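Local coordinates for endo-beta-N-acetylglucosaminidase F1 (Bacteroides thetaiotaomicron VPI-5482, PDB 6TCV), which hydrolyses the bond between the two core N-acetylglucosamines of high-mannose N-glycans, probably releasing mammalian glycans for use by this gut bacterium, at residues 311-316 against 325-330; 351-354 against 358-361; 399-404 against 424-429. The protein carries 2 engineered substitutions. One frame throughout, in Å; residues are numbered along the deposited sequence.

Overall arrangement
The three contacts share one curled sheet, the barrel of the glycosidase domain. Contacts 1 and 2 have centres about 13 Å apart, and each has one segment on a pair of neighbouring parallel strands, 324-329 and 350-353. D329 N lies 2.8 Å from V352 O, a probable backbone hydrogen bond between them. Contact 3 is on another strand of the barrel, with its centre about 16 Å from that of contact 2 and about 24 Å from that of contact 1. M402 bridges the gap, its CE 3.4 Å from A353 O. The bound glycan links the ends of all three: F328 and F404 touch the chain B NAG, while W330 and N354 touch the chain C NAG.

Contact 1: residues 311-316 against 325-330; sequences RLCYET and VTVFDW. With NAG (2-acetamido-2-deoxy-beta-D-glucopyranose), chain B; NAG (2-acetamido-2-deoxy-beta-D-glucopyranose), chain C.
T316 grips the carbonyl oxygen of L312 twice. Its hydroxyl OG1 donates to L312 O at 2.7 Å and its own N at 2.9 Å, from opposite faces of the carbonyl plane. OG1 comes from above the carbonyl plane, 39° out of it, with a C=O...donor angle of 141°. OG1 also bonds Y286 OH, so this buried hydroxyl is tied on two sides. With OG1 held beside the backbone N (chi1 -58°), the methyl CG2 is left to meet V325 CG2 at 3.9 Å.

One helical turn earlier, C313 faces the same strand. Its SG touches V327 CG1 at 3.6 Å. V325 CG1 lies against the C313 backbone oxygen and CB. No hydrogen bond joins the two segments; the side chains meet through apolar groups.

Beyond V327 the strand reaches the sugar. The acetamido group of the chain B NAG lies roughly flat over one face of the F328 ring, with C8 3.6 Å above the plane, over the centre. At W330 it is C6 of the chain C NAG that sits over the ring, 3.7 Å above its plane, a CH-pi contact.

Strand 324-329 thus turns V325 and V327 to helix 306-319, T326 away from it, and brings F328, and W330 just beyond it, to the glycan. This is a beta-alpha-beta unit (283-287, 306-319, 324-329), consistent with the beta/alpha barrel of family 18 glycosidases.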
loop_
_atom_site.group_PDB
_atom_site.type_symbol
_atom_site.label_atom_id
_atom_site.label_comp_id
_atom_site.label_asym_id
_atom_site.label_seq_id
_atom_site.Cartn_x
_atom_site.Cartn_y
_atom_site.Cartn_z
ATOM N N ARG A 311 14.961 2.537 7.875
ATOM C CA ARG A 311 15.820 2.682 6.698
ATOM C C ARG A 311 15.286 1.868 5.508
ATOM O O ARG A 311 15.189 2.372 4.379
ATOM C CB ARG A 311 17.255 2.293 7.039
ATOM C CG ARG A 311 18.197 2.117 5.790
ATOM C CD ARG A 311 18.424 3.440 5.058
ATOM N NE ARG A 311 19.123 4.397 5.924
ATOM C CZ ARG A 311 19.333 5.653 5.580
ATOM N NH1 ARG A 311 18.954 6.135 4.422
ATOM N NH2 ARG A 311 19.901 6.484 6.463
ATOM N N LEU A 312 14.901 0.629 5.752
ATOM C CA LEU A 312 14.353 -0.191 4.677
ATOM C C LEU A 312 13.076 0.410 4.121
ATOM O O LEU A 312 12.892 0.484 2.897
ATOM C CB LEU A 312 14.092 -1.647 5.152
ATOM C CG LEU A 312 13.383 -2.538 4.129
ATOM C CD1 LEU A 312 14.222 -2.678 2.852
ATOM C CD2 LEU A 312 13.029 -3.893 4.727
ATOM N N CYS A 313 12.181 0.884 4.985
ATOM C CA CYS A 313 10.939 1.471 4.483
ATOM C C CYS A 313 11.207 2.703 3.632
ATOM O O CYS A 313 10.624 2.864 2.551
ATOM C CB CYS A 313 10.009 1.813 5.651
ATOM S SG CYS A 313 9.381 0.338 6.521
ATOM N N TYR A 314 12.081 3.584 4.122
ATOM C CA TYR A 314 12.435 4.805 3.421
ATOM C C TYR A 314 13.033 4.479 2.064
ATOM O O TYR A 314 12.644 5.071 1.056
ATOM C CB TYR A 314 13.444 5.600 4.269
ATOM C CG TYR A 314 14.086 6.724 3.536
ATOM C CD1 TYR A 314 13.404 7.929 3.329
ATOM C CD2 TYR A 314 15.361 6.588 3.031
ATOM C CE1 TYR A 314 14.013 8.984 2.600
ATOM C CE2 TYR A 314 15.965 7.638 2.336
ATOM C CZ TYR A 314 15.279 8.824 2.150
ATOM O OH TYR A 314 15.874 9.863 1.448
ATOM N N GLU A 315 14.000 3.561 2.012
ATOM C CA GLU A 315 14.632 3.220 0.749
ATOM C C GLU A 315 13.653 2.557 -0.193
ATOM O O GLU A 315 13.754 2.735 -1.405
ATOM C CB GLU A 315 15.873 2.333 0.969
ATOM C CG GLU A 315 16.975 2.994 1.760
ATOM C CD GLU A 315 17.618 4.188 1.094
ATOM O OE1 GLU A 315 17.437 4.385 -0.159
ATOM O OE2 GLU A 315 18.329 4.936 1.810
ATOM N N THR A 316 12.713 1.783 0.329
ATOM C CA THR A 316 11.719 1.169 -0.540
ATOM C C THR A 316 10.831 2.235 -1.168
ATOM O O THR A 316 10.611 2.213 -2.385
ATOM C CB THR A 316 10.871 0.169 0.243
ATOM O OG1 THR A 316 11.686 -0.847 0.849
ATOM C CG2 THR A 316 9.904 -0.546 -0.660
ATOM N N VAL A 325 4.039 1.632 0.559
ATOM C CA VAL A 325 4.948 1.017 1.522
ATOM C C VAL A 325 4.197 0.915 2.830
ATOM O O VAL A 325 3.775 1.937 3.399
ATOM C CB VAL A 325 6.255 1.796 1.643
ATOM C CG1 VAL A 325 7.180 1.203 2.710
ATOM C CG2 VAL A 325 6.948 1.843 0.290
ATOM N N THR A 326 3.967 -0.306 3.262
ATOM C CA THR A 326 3.097 -0.540 4.403
ATOM C C THR A 326 3.784 -1.514 5.347
ATOM O O THR A 326 4.636 -2.306 4.928
ATOM C CB THR A 326 1.705 -1.067 3.989
ATOM O OG1 THR A 326 1.765 -2.436 3.568
ATOM C CG2 THR A 326 1.112 -0.256 2.869
ATOM N N VAL A 327 3.413 -1.463 6.617
ATOM C CA VAL A 327 4.044 -2.270 7.654
ATOM C C VAL A 327 3.003 -2.876 8.588
ATOM O O VAL A 327 1.967 -2.283 8.889
ATOM C CB VAL A 327 5.136 -1.558 8.452
ATOM C CG1 VAL A 327 6.232 -1.096 7.537
ATOM C CG2 VAL A 327 4.557 -0.404 9.202
ATOM N N PHE A 328 3.292 -4.069 9.059
ATOM C CA PHE A 328 2.665 -4.651 10.262
ATOM C C PHE A 328 3.426 -4.177 11.480
ATOM O O PHE A 328 4.660 -4.282 11.511
ATOM C CB PHE A 328 2.706 -6.165 10.084
ATOM C CG PHE A 328 2.007 -6.963 11.158
ATOM C CD1 PHE A 328 0.713 -6.710 11.560
ATOM C CD2 PHE A 328 2.649 -8.044 11.753
ATOM C CE1 PHE A 328 0.082 -7.512 12.499
ATOM C CE2 PHE A 328 2.026 -8.840 12.719
ATOM C CZ PHE A 328 0.734 -8.582 13.084
ATOM N N ASP A 329 2.731 -3.589 12.444
ATOM C CA ASP A 329 3.379 -3.116 13.655
ATOM C C ASP A 329 3.627 -4.244 14.650
ATOM O O ASP A 329 2.770 -4.583 15.484
ATOM C CB ASP A 329 2.575 -1.994 14.286
ATOM C CG ASP A 329 3.250 -1.397 15.486
ATOM O OD1 ASP A 329 4.427 -1.712 15.761
ATOM O OD2 ASP A 329 2.598 -0.609 16.210
ATOM N N TRP A 330 4.748 -4.931 14.491
ATOM C CA TRP A 330 5.115 -6.083 15.316
ATOM C C TRP A 330 6.642 -6.196 15.217
ATOM O O TRP A 330 7.234 -5.825 14.199
ATOM C CB TRP A 330 4.454 -7.375 14.801
ATOM C CG TRP A 330 4.532 -8.476 15.762
ATOM C CD1 TRP A 330 5.316 -9.611 15.707
ATOM C CD2 TRP A 330 3.737 -8.612 16.943
ATOM N NE1 TRP A 330 5.069 -10.389 16.839
ATOM C CE2 TRP A 330 4.088 -9.817 17.590
ATOM C CE3 TRP A 330 2.740 -7.816 17.521
ATOM C CZ2 TRP A 330 3.481 -10.231 18.794
ATOM C CZ3 TRP A 330 2.180 -8.208 18.724
ATOM C CH2 TRP A 330 2.507 -9.419 19.308
HETATM C C1 NAG B . 1.112 -13.197 13.083
HETATM C C2 NAG B . 1.577 -13.136 11.640
HETATM C C3 NAG B . 1.508 -14.474 10.900
HETATM C C4 NAG B . 0.789 -15.510 11.742
HETATM C C5 NAG B . -0.480 -14.884 12.287
HETATM C C6 NAG B . -1.388 -15.859 13.027
HETATM C C7 NAG B . 1.423 -11.162 10.178
HETATM C C8 NAG B . 0.477 -10.145 9.567
HETATM N N2 NAG B . 0.851 -12.102 10.924
HETATM O O3 NAG B . 2.833 -14.926 10.607
HETATM O O4 NAG B . 0.446 -16.609 10.882
HETATM O O5 NAG B . -0.157 -13.845 13.233
HETATM O O6 NAG B . -2.459 -15.183 13.601
HETATM O O7 NAG B . 2.648 -11.118 10.016
HETATM C C1 NAG C . 2.796 -14.412 17.875
HETATM C C2 NAG C . 2.683 -15.627 16.985
HETATM C C3 NAG C . 2.838 -15.234 15.522
HETATM C C4 NAG C . 1.868 -14.114 15.209
HETATM C C5 NAG C . 2.182 -12.942 16.119
HETATM C C6 NAG C . 1.411 -11.677 15.832
HETATM C C7 NAG C . 3.586 -17.610 18.104
HETATM C C8 NAG C . 4.851 -18.356 18.462
HETATM N N2 NAG C . 3.744 -16.573 17.320
HETATM O O3 NAG C . 2.612 -16.398 14.733
HETATM O O4 NAG C . 2.124 -13.820 13.824
HETATM O O5 NAG C . 1.909 -13.374 17.454
HETATM O O6 NAG C . -0.001 -11.997 15.853
HETATM O O7 NAG C . 2.483 -17.944 18.523
#

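Contact 2: residues 351-354 against 358-361; sequences VVAN and AAYP. With NAG (2-acetamido-2-deoxy-beta-D-glucopyranose), chain C.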
loop_
_atom_site.group_PDB
_atom_site.type_symbol
_atom_site.label_atom_id
_atom_site.label_comp_id
_atom_site.label_asym_id
_atom_site.label_seq_id
_atom_site.Cartn_x
_atom_site.Cartn_y
_atom_site.Cartn_z
ATOM N N VAL A 351 -0.119 1.633 8.196
ATOM C CA VAL A 351 0.388 0.767 9.264
ATOM C C VAL A 351 -0.806 0.018 9.855
ATOM O O VAL A 351 -1.843 0.610 10.197
ATOM C CB VAL A 351 1.225 1.522 10.319
ATOM C CG1 VAL A 351 0.522 2.715 10.922
ATOM C CG2 VAL A 351 1.702 0.555 11.422
ATOM N N VAL A 352 -0.670 -1.298 9.978
ATOM C CA VAL A 352 -1.705 -2.157 10.545
ATOM C C VAL A 352 -1.159 -2.828 11.789
ATOM O O VAL A 352 -0.012 -3.322 11.783
ATOM C CB VAL A 352 -2.277 -3.155 9.488
ATOM C CG1 VAL A 352 -2.883 -2.393 8.317
ATOM C CG2 VAL A 352 -1.236 -4.179 8.990
ATOM N N ALA A 353 -2.020 -2.996 12.796
ATOM C CA ALA A 353 -1.559 -3.464 14.085
ATOM C C ALA A 353 -1.968 -4.905 14.294
ATOM O O ALA A 353 -2.711 -5.482 13.509
ATOM C CB ALA A 353 -2.216 -2.609 15.183
ATOM N N ASN A 354 -1.437 -5.507 15.343
ATOM C CA ASN A 354 -1.777 -6.881 15.718
ATOM C C ASN A 354 -3.273 -6.985 16.056
ATOM O O ASN A 354 -3.944 -6.013 16.453
ATOM C CB ASN A 354 -0.900 -7.361 16.876
ATOM C CG ASN A 354 -1.003 -8.850 17.061
ATOM O OD1 ASN A 354 -1.091 -9.535 16.046
ATOM N ND2 ASN A 354 -0.932 -9.348 18.254
ATOM N N ALA A 358 -5.241 -1.277 17.946
ATOM C CA ALA A 358 -5.290 -0.257 16.893
ATOM C C ALA A 358 -3.871 0.254 16.633
ATOM O O ALA A 358 -3.038 0.342 17.549
ATOM C CB ALA A 358 -6.152 0.952 17.288
ATOM N N ALA A 359 -3.548 0.559 15.374
ATOM C CA ALA A 359 -2.264 1.157 15.037
ATOM C C ALA A 359 -2.217 2.616 15.491
ATOM O O ALA A 359 -3.247 3.258 15.631
ATOM C CB ALA A 359 -2.048 1.058 13.519
ATOM N N TYR A 360 -1.004 3.168 15.595
ATOM C CA TYR A 360 -0.836 4.540 16.017
ATOM C C TYR A 360 0.092 5.222 15.023
ATOM O O TYR A 360 1.002 4.590 14.475
ATOM C CB TYR A 360 -0.206 4.699 17.443
ATOM C CG TYR A 360 1.153 4.053 17.594
ATOM C CD1 TYR A 360 1.312 2.662 17.765
ATOM C CD2 TYR A 360 2.306 4.818 17.464
ATOM C CE1 TYR A 360 2.603 2.100 17.810
ATOM C CE2 TYR A 360 3.558 4.242 17.508
ATOM C CZ TYR A 360 3.676 2.898 17.663
ATOM O OH TYR A 360 4.966 2.344 17.683
ATOM N N PRO A 361 -0.089 6.529 14.817
ATOM C CA PRO A 361 0.777 7.297 13.901
ATOM C C PRO A 361 2.064 7.767 14.556
ATOM O O PRO A 361 2.102 8.006 15.772
ATOM C CB PRO A 361 -0.103 8.503 13.521
ATOM C CG PRO A 361 -0.924 8.715 14.784
ATOM C CD PRO A 361 -1.222 7.329 15.322
HETATM C C1 NAG C . 2.796 -14.412 17.875
HETATM C C2 NAG C . 2.683 -15.627 16.985
HETATM C C3 NAG C . 2.838 -15.234 15.522
HETATM C C4 NAG C . 1.868 -14.114 15.209
HETATM C C5 NAG C . 2.182 -12.942 16.119
HETATM C C6 NAG C . 1.411 -11.677 15.832
HETATM C C7 NAG C . 3.586 -17.610 18.104
HETATM C C8 NAG C . 4.851 -18.356 18.462
HETATM N N2 NAG C . 3.744 -16.573 17.320
HETATM O O3 NAG C . 2.612 -16.398 14.733
HETATM O O4 NAG C . 2.124 -13.820 13.824
HETATM O O5 NAG C . 1.909 -13.374 17.454
HETATM O O6 NAG C . -0.001 -11.997 15.853
HETATM O O7 NAG C . 2.483 -17.944 18.523
#
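The end of strand 350-353 runs close to the irregular segment 358-361, with the CA atoms of A353 and A359 4.8 Å apart and no hydrogen bond between the two segments. Small side chains allow this closeness. The A353 methyl points at the other backbone and meets A359 N at 3.4 Å and A358 C at 3.6 Å. A359 returns the contact. Its CB comes to 3.4 Å from V351 O, and it also touches the A353 methyl.

V351 closes the other end. Its CG1 stands between the backbone N and the carbonyl carbon (chi1 54°). This brings the methyl to 4.0 Å from A359 CB, with Y360 O equally near. The interface is therefore made of methyl groups laid against backbone atoms. The Y360 side chain points away from it, and its ring meets Y334 edge-to-face. Y334 OH also bonds Y360 O.

N354 follows the strand and turns to the sugar. With CG opposite the backbone N (chi1 -167°), OD1 accepts a hydrogen bond of 2.7 Å from O6 of the chain C NAG. The residue just past the strand thus helps to hold the hydroxymethyl group of the substrate.

S371 bonds the loop and the strand together: its backbone pairs with A359 and V351, and its OG bonds A353 N. Strand 350-353 pairs in parallel with 324-329; on its other side it is bonded to the start of strand 371-376 at S371. V352 packs on Y171 and F173 of strand 169-175 and V351 on V327.

Contact 3: residues 399-404 against 424-429; sequences GWFMGF and VLYGSN. With NAG (2-acetamido-2-deoxy-beta-D-glucopyranose), chain B.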
loop_
_atom_site.group_PDB
_atom_site.type_symbol
_atom_site.label_atom_id
_atom_site.label_comp_id
_atom_site.label_asym_id
_atom_site.label_seq_id
_atom_site.Cartn_x
_atom_site.Cartn_y
_atom_site.Cartn_z
ATOM N N GLY A 399 -8.236 5.353 9.490
ATOM C CA GLY A 399 -8.409 5.231 8.055
ATOM C C GLY A 399 -8.691 3.830 7.548
ATOM O O GLY A 399 -9.198 3.678 6.422
ATOM N N TRP A 400 -8.367 2.788 8.322
ATOM C CA TRP A 400 -8.311 1.408 7.810
ATOM C C TRP A 400 -8.914 0.423 8.792
ATOM O O TRP A 400 -8.809 0.597 10.019
ATOM C CB TRP A 400 -6.821 1.006 7.502
ATOM C CG TRP A 400 -6.245 1.876 6.437
ATOM C CD1 TRP A 400 -5.659 3.090 6.570
ATOM C CD2 TRP A 400 -6.277 1.621 5.014
ATOM N NE1 TRP A 400 -5.360 3.632 5.332
ATOM C CE2 TRP A 400 -5.732 2.728 4.372
ATOM C CE3 TRP A 400 -6.719 0.539 4.241
ATOM C CZ2 TRP A 400 -5.633 2.822 2.993
ATOM C CZ3 TRP A 400 -6.597 0.635 2.873
ATOM C CH2 TRP A 400 -6.069 1.734 2.277
ATOM N N PHE A 401 -9.450 -0.653 8.244
ATOM C CA PHE A 401 -9.717 -1.870 8.987
ATOM C C PHE A 401 -8.962 -3.009 8.313
ATOM O O PHE A 401 -8.930 -3.080 7.080
ATOM C CB PHE A 401 -11.248 -2.187 9.100
ATOM C CG PHE A 401 -11.979 -2.170 7.797
ATOM C CD1 PHE A 401 -12.504 -0.997 7.287
ATOM C CD2 PHE A 401 -12.177 -3.340 7.076
ATOM C CE1 PHE A 401 -13.150 -0.987 6.070
ATOM C CE2 PHE A 401 -12.857 -3.331 5.872
ATOM C CZ PHE A 401 -13.334 -2.160 5.360
ATOM N N MET A 402 -8.359 -3.880 9.113
ATOM C CA MET A 402 -7.500 -4.958 8.602
ATOM C C MET A 402 -8.146 -6.296 8.909
ATOM O O MET A 402 -8.752 -6.480 9.976
ATOM C CB MET A 402 -6.102 -4.834 9.147
ATOM C CG MET A 402 -5.113 -5.896 8.670
ATOM S SD MET A 402 -5.099 -7.440 9.640
ATOM C CE MET A 402 -3.625 -7.114 10.646
ATOM N N GLY A 403 -7.993 -7.216 7.959
ATOM C CA GLY A 403 -8.383 -8.604 8.126
ATOM C C GLY A 403 -7.276 -9.512 7.632
ATOM O O GLY A 403 -6.453 -9.129 6.796
ATOM N N PHE A 404 -7.210 -10.696 8.223
ATOM C CA PHE A 404 -6.150 -11.688 7.976
ATOM C C PHE A 404 -6.672 -13.091 7.817
ATOM O O PHE A 404 -7.376 -13.587 8.707
ATOM C CB PHE A 404 -5.123 -11.585 9.104
ATOM C CG PHE A 404 -3.932 -12.491 8.961
ATOM C CD1 PHE A 404 -3.979 -13.793 9.481
ATOM C CD2 PHE A 404 -2.778 -12.106 8.304
ATOM C CE1 PHE A 404 -2.919 -14.642 9.336
ATOM C CE2 PHE A 404 -1.726 -12.968 8.148
ATOM C CZ PHE A 404 -1.761 -14.259 8.645
ATOM N N VAL A 424 -22.725 1.773 8.385
ATOM C CA VAL A 424 -22.175 2.950 9.042
ATOM C C VAL A 424 -21.061 3.558 8.194
ATOM O O VAL A 424 -20.982 4.784 8.032
ATOM C CB VAL A 424 -21.669 2.597 10.460
ATOM C CG1 VAL A 424 -20.892 3.776 11.102
ATOM C CG2 VAL A 424 -22.849 2.196 11.352
ATOM N N LEU A 425 -20.171 2.717 7.644
ATOM C CA LEU A 425 -19.003 3.224 6.930
ATOM C C LEU A 425 -19.350 3.769 5.555
ATOM O O LEU A 425 -18.757 4.763 5.117
ATOM C CB LEU A 425 -17.969 2.101 6.739
ATOM C CG LEU A 425 -17.375 1.501 7.990
ATOM C CD1 LEU A 425 -16.386 0.411 7.530
ATOM C CD2 LEU A 425 -16.656 2.485 8.850
ATOM N N TYR A 426 -20.344 3.207 4.879
ATOM C CA TYR A 426 -20.592 3.407 3.452
ATOM C C TYR A 426 -22.049 3.601 3.094
ATOM O O TYR A 426 -22.330 3.882 1.925
ATOM C CB TYR A 426 -20.106 2.178 2.669
ATOM C CG TYR A 426 -18.686 1.759 3.003
ATOM C CD1 TYR A 426 -17.611 2.657 2.823
ATOM C CD2 TYR A 426 -18.365 0.486 3.456
ATOM C CE1 TYR A 426 -16.319 2.297 3.098
ATOM C CE2 TYR A 426 -17.082 0.104 3.691
ATOM C CZ TYR A 426 -16.056 1.009 3.534
ATOM O OH TYR A 426 -14.739 0.610 3.812
ATOM N N GLY A 427 -22.981 3.451 4.032
ATOM C CA GLY A 427 -24.380 3.446 3.697
ATOM C C GLY A 427 -24.808 2.170 2.984
ATOM O O GLY A 427 -25.873 2.174 2.352
ATOM N N SER A 428 -24.026 1.086 3.065
ATOM C CA SER A 428 -24.405 -0.168 2.406
ATOM C C SER A 428 -23.723 -1.306 3.139
ATOM O O SER A 428 -22.501 -1.324 3.257
ATOM C CB SER A 428 -23.957 -0.075 0.937
ATOM O OG SER A 428 -24.369 -1.200 0.144
ATOM N N ASN A 429 -24.497 -2.256 3.663
ATOM C CA ASN A 429 -23.918 -3.378 4.367
ATOM C C ASN A 429 -23.209 -4.324 3.404
ATOM O O ASN A 429 -23.528 -4.390 2.208
ATOM C CB ASN A 429 -25.027 -4.138 5.110
ATOM C CG ASN A 429 -25.327 -3.546 6.469
ATOM O OD1 ASN A 429 -24.399 -3.242 7.238
ATOM N ND2 ASN A 429 -26.599 -3.414 6.790
HETATM C C1 NAG B . 1.112 -13.197 13.083
HETATM C C2 NAG B . 1.577 -13.136 11.640
HETATM C C3 NAG B . 1.508 -14.474 10.900
HETATM C C4 NAG B . 0.789 -15.510 11.742
HETATM C C5 NAG B . -0.480 -14.884 12.287
HETATM C C6 NAG B . -1.388 -15.859 13.027
HETATM C C7 NAG B . 1.423 -11.162 10.178
HETATM C C8 NAG B . 0.477 -10.145 9.567
HETATM N N2 NAG B . 0.851 -12.102 10.924
HETATM O O3 NAG B . 2.833 -14.926 10.607
HETATM O O4 NAG B . 0.446 -16.609 10.882
HETATM O O5 NAG B . -0.157 -13.845 13.233
HETATM O O6 NAG B . -2.459 -15.183 13.601
HETATM O O7 NAG B . 2.648 -11.118 10.016
#
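F401 reaches L425 and Y426 with one side of its ring. CB points toward the helix end, and a chi1 of 51° tucks the ring over its own backbone, with N on one side and C on the other. CD1 then passes L425 CD1 at 4.1 Å. CE1 comes closer to the same methyl, at 3.8 Å, and meets Y426 OH at 3.2 Å. CZ, at the tip, is 3.5 Å from that hydroxyl. Y426 OH thus lies at the edge of the F401 ring, in its plane, facing the C-H groups. Its hydrogen bond goes to M168 O. L425 CB lies 3.6 Å above the Y426 ring and supports its face.

F404, at the far end of the strand, turns to the glycan. Its CE1 is 3.8 Å from C5 of the chain B NAG, and CE2 lies 3.9 Å from the acetamido methyl C8. Shortened to an alanine, this residue is likely to strip one of the aromatic surfaces from the chain B NAG and leave the F202 ring without its edge-to-face partner.

Strand 400-404 runs parallel between strands 169-175 and 371-376. L425 and Y426, at the end of helix 421-426, meet part of the F401 ring, which also meets W196, and L425 packs on A390 of helix 387-396.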